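Side-chain contacts in intron-associated endonuclease 1 (Enterobacteria phage T4, PDB 1MK0), which probably cleaves DNA as a phage intron endonuclease, of which this is the GIY-YIG catalytic domain: residues W28-H31 against F32-E36; L70-E73 against R74-W78. The protein carries 1 engineered substitution. All blocks are in the same frame, centred on the assembly; numbering follows the deposited sequence.

Overall arrangement
Contacts 1 and 2 are each local, made between successive turns of a single helix: 24-37 for contact 1, 68-81 for contact 2. They lie on opposite sides of the chain's centre, their own centres 22 Å apart, and do not touch. Each is partly buried, with one flank on the sheet and another at the surface. Contact 1 turns aromatic side chains and a buried histidine inward, Trp28 and Phe32 meeting strand 56-63. Contact 2 meets strand 4-10 with Ile71 and the engineered Ala75. Each surface flank joins an arginine to an acid through one water, Arg30 to Asp34 and Arg74 to Glu73, though Arg74 has a direct salt bridge to Glu62 as well.

Contact 1 of 2, residues W28-H31 against F32-E36; sequences WKRH and FKDLE
Arg30 and Asp34 run side by side and point the same way, one turn apart on helix 24-37 of the GIY-YIG domain, an alpha/beta fold built on a three-stranded antiparallel sheet. Their charges do not meet directly: Arg30 NH1 stays 4.7 Å from Asp34 OD2, and the guanidinium and carboxylate planes are turned 72° apart. Water 1 fills the gap, accepting from Arg30 NH1 in the guanidinium plane and donating to Asp34 OD2. Arg30 reaches it with CG anti to the backbone N (chi1 177°) and a bend at chi3, while Asp34 sits so that the Arg30 carbonyl points toward its carboxylate, Arg30 O being 3.2 Å from Asp34 CG. Backbone bonds tie the same turns together, Asp34 N to Arg30 O at 2.9 Å and Leu35 N to His31 O at 2.9 Å. On the sheet side Phe32 reaches back over the preceding turn: with CG anti to its carbonyl carbon (chi1 -63°), CD2 comes to 3.1 Å from Trp28 O, which also receives a weak bond from Phe32 N. Phe32 and Trp28 both pack on Cys58 of strand 56-63, and the Trp28 ring meets Tyr6 edge to face. The His31 ring is buried, and both its nitrogens are engaged, NE2 with Tyr6 OH and ND1 with His40 NE2; a bound citrate, probably from the crystallisation liquor, lies beside it. Leu35 turns toward helix 43-52, touching Leu45 and Phe49. The end of Lys33 runs off from the preceding turn, but the first part of its chain lies on it, with Lys33 CG 3.4 Å from Lys29 O.

Contact 2 of 2, residues L70-E73 against R74-W78; sequences LIIE and RANFW. Engineered in segment 74-78: Ala75 (natural residue Glu).
Ile72 and Asn76 lie side by side on successive turns, and the CG2 branch of the isoleucine meets the amide nitrogen ND2 at 3.6 Å. That branch stands anti to the backbone N and beside the carbonyl carbon, which brings it toward the following turn. ND2 is also close to Ile72 O, but the angle is too poor for a hydrogen bond; the other end of the amide, OD1, accepts from Ala94 N. The buried side is tighter still. Ala75, an engineered residue in place of the natural Glu, has its CB 3.1 Å from Ile71 O, and its N bonds to that same oxygen at 2.7 Å. Both Ile71 and Ala75 touch Ile5 of strand 4-10, packing helix 68-81 of the GIY-YIG alpha/beta fold against its antiparallel sheet. The loose, solvent side is that of Glu73. Its chain extends outward, CG anti to the backbone N (chi1 -177°), and its OE2 stays 5.3 Å from Arg74 NH1; water 2 bridges them, donating to OE2 and accepting from NH1 in the guanidinium plane. Arg74 itself is held by further partners. Its CG lies 3.3 Å from Leu70 O, and NH1 sits 3.6 Å above one face of the Phe77 ring, offset toward the rim. Its NH2 forms a salt bridge with Glu62, whose OE2 also accepts from Trp78 NE1. Over the centre of the Trp78 ring, 3.7 Å above its plane, lies Phe77 CE2.

Contact 1 of 2, residues W28-H31 against F32-E36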
ATOM      1  N   TRP A  28      -3.761   5.334   5.323  1.00 11.29           N
ATOM      2  CA  TRP A  28      -4.841   4.591   4.692  1.00 11.74           C
ATOM      3  C   TRP A  28      -5.985   5.519   4.310  1.00 11.64           C
ATOM      4  O   TRP A  28      -6.590   5.363   3.252  1.00 10.50           O
ATOM      5  CB  TRP A  28      -5.348   3.481   5.620  1.00 12.03           C
ATOM      6  CG  TRP A  28      -4.309   2.441   5.937  1.00 11.80           C
ATOM      7  CD1 TRP A  28      -3.215   2.118   5.186  1.00 12.85           C
ATOM      8  CD2 TRP A  28      -4.286   1.566   7.073  1.00 12.03           C
ATOM      9  NE1 TRP A  28      -2.510   1.099   5.784  1.00 12.77           N
ATOM     10  CE2 TRP A  28      -3.145   0.741   6.944  1.00 13.05           C
ATOM     11  CE3 TRP A  28      -5.119   1.398   8.187  1.00 13.33           C
ATOM     12  CZ2 TRP A  28      -2.816  -0.237   7.888  1.00 13.93           C
ATOM     13  CZ3 TRP A  28      -4.792   0.424   9.127  1.00 14.84           C
ATOM     14  CH2 TRP A  28      -3.649  -0.380   8.970  1.00 15.37           C
ATOM     15  N   LYS A  29      -6.284   6.481   5.177  1.00 11.57           N
ATOM     16  CA  LYS A  29      -7.348   7.431   4.897  1.00 12.73           C
ATOM     17  C   LYS A  29      -6.975   8.226   3.660  1.00 11.55           C
ATOM     18  O   LYS A  29      -7.818   8.494   2.803  1.00 12.58           O
ATOM     19  CB  LYS A  29      -7.552   8.386   6.078  1.00 14.55           C
ATOM     20  CG  LYS A  29      -8.198   7.743   7.291  1.00 21.74           C
ATOM     21  CD  LYS A  29      -8.548   8.786   8.339  1.00 25.12           C
ATOM     22  CE  LYS A  29      -9.293   8.169   9.512  1.00 27.71           C
ATOM     23  NZ  LYS A  29      -9.742   9.204  10.488  1.00 30.40           N
ATOM     24  N   ARG A  30      -5.700   8.591   3.562  1.00 11.44           N
ATOM     25  CA  ARG A  30      -5.228   9.365   2.418  1.00 10.49           C
ATOM     26  C   ARG A  30      -5.342   8.584   1.115  1.00 11.06           C
ATOM     27  O   ARG A  30      -5.667   9.150   0.074  1.00 10.81           O
ATOM     28  CB  ARG A  30      -3.780   9.813   2.629  1.00 10.71           C
ATOM     29  CG  ARG A  30      -3.198  10.565   1.438  1.00 12.87           C
ATOM     30  CD  ARG A  30      -2.155  11.575   1.879  1.00 13.35           C
ATOM     31  NE  ARG A  30      -0.994  10.957   2.508  1.00 14.53           N
ATOM     32  CZ  ARG A  30       0.112  10.602   1.861  1.00 17.00           C
ATOM     33  NH1 ARG A  30       0.215  10.801   0.554  1.00 17.10           N
ATOM     34  NH2 ARG A  30       1.124  10.061   2.528  1.00 18.16           N
ATOM     35  N   HIS A  31      -5.074   7.284   1.175  1.00 10.43           N
ATOM     36  CA  HIS A  31      -5.170   6.442  -0.014  1.00  9.12           C
ATOM     37  C   HIS A  31      -6.566   6.481  -0.609  1.00 10.09           C
ATOM     38  O   HIS A  31      -6.731   6.637  -1.814  1.00  9.57           O
ATOM     39  CB  HIS A  31      -4.840   4.990   0.322  1.00 10.88           C
ATOM     40  CG  HIS A  31      -3.380   4.675   0.285  1.00  9.99           C
ATOM     41  ND1 HIS A  31      -2.628   4.783  -0.864  1.00 10.44           N
ATOM     42  CD2 HIS A  31      -2.539   4.230   1.247  1.00  8.95           C
ATOM     43  CE1 HIS A  31      -1.385   4.413  -0.609  1.00 10.49           C
ATOM     44  NE2 HIS A  31      -1.305   4.073   0.664  1.00  9.07           N
ATOM     45  N   PHE A  32      -7.573   6.322   0.239  1.00 10.40           N
ATOM     46  CA  PHE A  32      -8.937   6.314  -0.252  1.00 10.95           C
ATOM     47  C   PHE A  32      -9.439   7.688  -0.668  1.00 10.58           C
ATOM     48  O   PHE A  32     -10.262   7.791  -1.573  1.00 11.65           O
ATOM     49  CB  PHE A  32      -9.844   5.640   0.778  1.00 11.98           C
ATOM     50  CG  PHE A  32      -9.495   4.194   1.006  1.00 13.65           C
ATOM     51  CD1 PHE A  32      -9.557   3.282  -0.042  1.00 14.69           C
ATOM     52  CD2 PHE A  32      -9.048   3.757   2.247  1.00 16.63           C
ATOM     53  CE1 PHE A  32      -9.175   1.951   0.142  1.00 14.68           C
ATOM     54  CE2 PHE A  32      -8.663   2.430   2.444  1.00 18.26           C
ATOM     55  CZ  PHE A  32      -8.725   1.526   1.388  1.00 17.38           C
ATOM     56  N   LYS A  33      -8.941   8.744  -0.032  1.00 10.25           N
ATOM     57  CA  LYS A  33      -9.336  10.090  -0.436  1.00 10.68           C
ATOM     58  C   LYS A  33      -8.777  10.315  -1.836  1.00 11.01           C
ATOM     59  O   LYS A  33      -9.432  10.898  -2.700  1.00 11.94           O
ATOM     60  CB  LYS A  33      -8.762  11.141   0.514  1.00 12.71           C
ATOM     61  CG  LYS A  33      -9.489  11.251   1.842  1.00 17.85           C
ATOM     62  CD  LYS A  33      -8.997  12.455   2.622  1.00 21.81           C
ATOM     63  CE  LYS A  33      -9.758  12.621   3.929  1.00 25.89           C
ATOM     64  NZ  LYS A  33      -9.297  13.820   4.684  1.00 28.56           N
ATOM     65  N   ASP A  34      -7.555   9.841  -2.053  1.00 10.36           N
ATOM     66  CA  ASP A  34      -6.903   9.979  -3.348  1.00  9.51           C
ATOM     67  C   ASP A  34      -7.611   9.181  -4.432  1.00 11.05           C
ATOM     68  O   ASP A  34      -7.798   9.669  -5.550  1.00 12.34           O
ATOM     69  CB  ASP A  34      -5.441   9.530  -3.258  1.00 10.82           C
ATOM     70  CG  ASP A  34      -4.554  10.562  -2.588  1.00 11.76           C
ATOM     71  OD1 ASP A  34      -5.075  11.612  -2.151  1.00 11.06           O
ATOM     72  OD2 ASP A  34      -3.329  10.324  -2.505  1.00 11.74           O
ATOM     73  N   LEU A  35      -7.997   7.952  -4.107  1.00  9.63           N
ATOM     74  CA  LEU A  35      -8.683   7.097  -5.069  1.00  9.31           C
ATOM     75  C   LEU A  35     -10.013   7.717  -5.484  1.00 12.01           C
ATOM     76  O   LEU A  35     -10.408   7.641  -6.648  1.00 12.35           O
ATOM     77  CB  LEU A  35      -8.893   5.701  -4.471  1.00  8.03           C
ATOM     78  CG  LEU A  35      -7.595   4.888  -4.358  1.00  7.38           C
ATOM     79  CD1 LEU A  35      -7.795   3.697  -3.439  1.00  6.32           C
ATOM     80  CD2 LEU A  35      -7.157   4.432  -5.744  1.00  8.06           C
ATOM     81  N   GLU A  36     -10.695   8.348  -4.537  1.00 13.98           N
ATOM     82  CA  GLU A  36     -11.969   8.984  -4.839  1.00 15.56           C
ATOM     83  C   GLU A  36     -11.773  10.200  -5.741  1.00 16.75           C
ATOM     84  O   GLU A  36     -12.621  10.493  -6.585  1.00 17.78           O
ATOM     85  CB  GLU A  36     -12.677   9.382  -3.545  1.00 18.34           C
ATOM     86  CG  GLU A  36     -13.194   8.186  -2.760  1.00 22.94           C
ATOM     87  CD  GLU A  36     -13.944   8.585  -1.506  1.00 27.26           C
ATOM     88  OE1 GLU A  36     -14.851   9.438  -1.605  1.00 29.89           O
ATOM     89  OE2 GLU A  36     -13.631   8.041  -0.426  1.00 29.57           O
TER
HETATM   90  O   HOH W   1      -1.441  11.976  -1.548  1.00 17.85           O

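Contact 2 of 2, residues L70-E73 against R74-W78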
ATOM      1  N   LEU A  70      15.706   1.617   6.971  1.00 14.18           N
ATOM      2  CA  LEU A  70      14.890   0.476   7.381  1.00 11.92           C
ATOM      3  C   LEU A  70      13.649   0.288   6.521  1.00  9.88           C
ATOM      4  O   LEU A  70      13.366  -0.814   6.060  1.00  9.63           O
ATOM      5  CB  LEU A  70      14.429   0.631   8.833  1.00 13.52           C
ATOM      6  CG  LEU A  70      15.449   0.715   9.967  1.00 15.89           C
ATOM      7  CD1 LEU A  70      14.693   0.808  11.287  1.00 17.37           C
ATOM      8  CD2 LEU A  70      16.359  -0.504   9.960  1.00 16.03           C
ATOM      9  N   ILE A  71      12.912   1.373   6.316  1.00 10.37           N
ATOM     10  CA  ILE A  71      11.669   1.327   5.555  1.00 10.35           C
ATOM     11  C   ILE A  71      11.803   0.834   4.122  1.00 10.79           C
ATOM     12  O   ILE A  71      11.054  -0.046   3.697  1.00 12.01           O
ATOM     13  CB  ILE A  71      10.983   2.711   5.558  1.00 10.16           C
ATOM     14  CG1 ILE A  71      10.476   3.026   6.970  1.00 10.88           C
ATOM     15  CG2 ILE A  71       9.835   2.739   4.558  1.00 10.92           C
ATOM     16  CD1 ILE A  71       9.317   2.144   7.436  1.00 10.91           C
ATOM     17  N   ILE A  72      12.748   1.389   3.375  1.00 10.76           N
ATOM     18  CA  ILE A  72      12.920   0.969   1.991  1.00 11.11           C
ATOM     19  C   ILE A  72      13.262  -0.517   1.885  1.00 10.09           C
ATOM     20  O   ILE A  72      12.668  -1.243   1.085  1.00  9.83           O
ATOM     21  CB  ILE A  72      14.002   1.818   1.283  1.00 12.48           C
ATOM     22  CG1 ILE A  72      13.509   3.265   1.156  1.00 14.19           C
ATOM     23  CG2 ILE A  72      14.310   1.242  -0.088  1.00 12.87           C
ATOM     24  CD1 ILE A  72      14.497   4.205   0.503  1.00 18.22           C
ATOM     25  N   GLU A  73      14.196  -0.980   2.707  1.00 11.38           N
ATOM     26  CA  GLU A  73      14.581  -2.385   2.666  1.00 11.99           C
ATOM     27  C   GLU A  73      13.423  -3.314   3.010  1.00 11.05           C
ATOM     28  O   GLU A  73      13.186  -4.303   2.317  1.00 11.90           O
ATOM     29  CB  GLU A  73      15.742  -2.657   3.621  1.00 12.62           C
ATOM     30  CG  GLU A  73      16.234  -4.095   3.549  1.00 16.95           C
ATOM     31  CD  GLU A  73      17.435  -4.355   4.434  1.00 18.74           C
ATOM     32  OE1 GLU A  73      18.379  -3.538   4.415  1.00 19.20           O
ATOM     33  OE2 GLU A  73      17.439  -5.386   5.138  1.00 19.26           O
ATOM     34  N   ARG A  74      12.702  -2.994   4.078  1.00 11.01           N
ATOM     35  CA  ARG A  74      11.581  -3.823   4.502  1.00 11.01           C
ATOM     36  C   ARG A  74      10.384  -3.718   3.567  1.00 10.55           C
ATOM     37  O   ARG A  74       9.668  -4.699   3.360  1.00 11.02           O
ATOM     38  CB  ARG A  74      11.171  -3.469   5.935  1.00 11.87           C
ATOM     39  CG  ARG A  74      12.268  -3.756   6.951  1.00 13.21           C
ATOM     40  CD  ARG A  74      12.778  -5.188   6.815  1.00 13.29           C
ATOM     41  NE  ARG A  74      11.766  -6.174   7.179  1.00 11.18           N
ATOM     42  CZ  ARG A  74      11.847  -7.467   6.879  1.00 14.15           C
ATOM     43  NH1 ARG A  74      12.888  -7.931   6.204  1.00 12.69           N
ATOM     44  NH2 ARG A  74      10.895  -8.303   7.271  1.00 13.52           N
ATOM     45  N   ALA A  75      10.155  -2.535   3.006  1.00 10.30           N
ATOM     46  CA  ALA A  75       9.048  -2.366   2.074  1.00 10.23           C
ATOM     47  C   ALA A  75       9.327  -3.227   0.842  1.00 10.62           C
ATOM     48  O   ALA A  75       8.442  -3.930   0.349  1.00 10.23           O
ATOM     49  CB  ALA A  75       8.910  -0.905   1.673  1.00 10.50           C
ATOM     50  N   ASN A  76      10.562  -3.179   0.346  1.00  9.20           N
ATOM     51  CA  ASN A  76      10.912  -3.978  -0.825  1.00 10.09           C
ATOM     52  C   ASN A  76      10.867  -5.462  -0.522  1.00 10.07           C
ATOM     53  O   ASN A  76      10.542  -6.267  -1.393  1.00 10.08           O
ATOM     54  CB  ASN A  76      12.285  -3.591  -1.367  1.00  9.50           C
ATOM     55  CG  ASN A  76      12.236  -2.337  -2.210  1.00 11.52           C
ATOM     56  OD1 ASN A  76      11.261  -2.099  -2.923  1.00 12.99           O
ATOM     57  ND2 ASN A  76      13.291  -1.538  -2.152  1.00 12.41           N
ATOM     58  N   PHE A  77      11.192  -5.833   0.712  1.00  9.27           N
ATOM     59  CA  PHE A  77      11.134  -7.237   1.090  1.00 10.77           C
ATOM     60  C   PHE A  77       9.706  -7.737   0.907  1.00 11.53           C
ATOM     61  O   PHE A  77       9.476  -8.770   0.284  1.00 12.20           O
ATOM     62  CB  PHE A  77      11.526  -7.435   2.555  1.00 12.36           C
ATOM     63  CG  PHE A  77      11.237  -8.819   3.063  1.00 12.48           C
ATOM     64  CD1 PHE A  77      12.057  -9.886   2.717  1.00 14.63           C
ATOM     65  CD2 PHE A  77      10.102  -9.067   3.829  1.00 12.95           C
ATOM     66  CE1 PHE A  77      11.749 -11.181   3.122  1.00 14.47           C
ATOM     67  CE2 PHE A  77       9.784 -10.354   4.240  1.00 13.53           C
ATOM     68  CZ  PHE A  77      10.611 -11.417   3.883  1.00 15.04           C
ATOM     69  N   TRP A  78       8.747  -6.998   1.462  1.00 10.93           N
ATOM     70  CA  TRP A  78       7.348  -7.392   1.366  1.00  9.91           C
ATOM     71  C   TRP A  78       6.770  -7.317  -0.039  1.00 10.77           C
ATOM     72  O   TRP A  78       5.920  -8.131  -0.395  1.00  9.22           O
ATOM     73  CB  TRP A  78       6.503  -6.575   2.345  1.00  9.09           C
ATOM     74  CG  TRP A  78       6.714  -7.038   3.755  1.00 10.60           C
ATOM     75  CD1 TRP A  78       7.306  -6.347   4.775  1.00 10.08           C
ATOM     76  CD2 TRP A  78       6.391  -8.329   4.279  1.00 11.14           C
ATOM     77  NE1 TRP A  78       7.375  -7.134   5.903  1.00 10.45           N
ATOM     78  CE2 TRP A  78       6.819  -8.356   5.623  1.00 11.91           C
ATOM     79  CE3 TRP A  78       5.780  -9.469   3.738  1.00 12.60           C
ATOM     80  CZ2 TRP A  78       6.660  -9.482   6.437  1.00 11.17           C
ATOM     81  CZ3 TRP A  78       5.622 -10.588   4.547  1.00 13.71           C
ATOM     82  CH2 TRP A  78       6.061 -10.585   5.883  1.00 12.89           C
TER
HETATM   83  O   HOH W   2      15.541  -7.207   5.315  1.00 18.41           O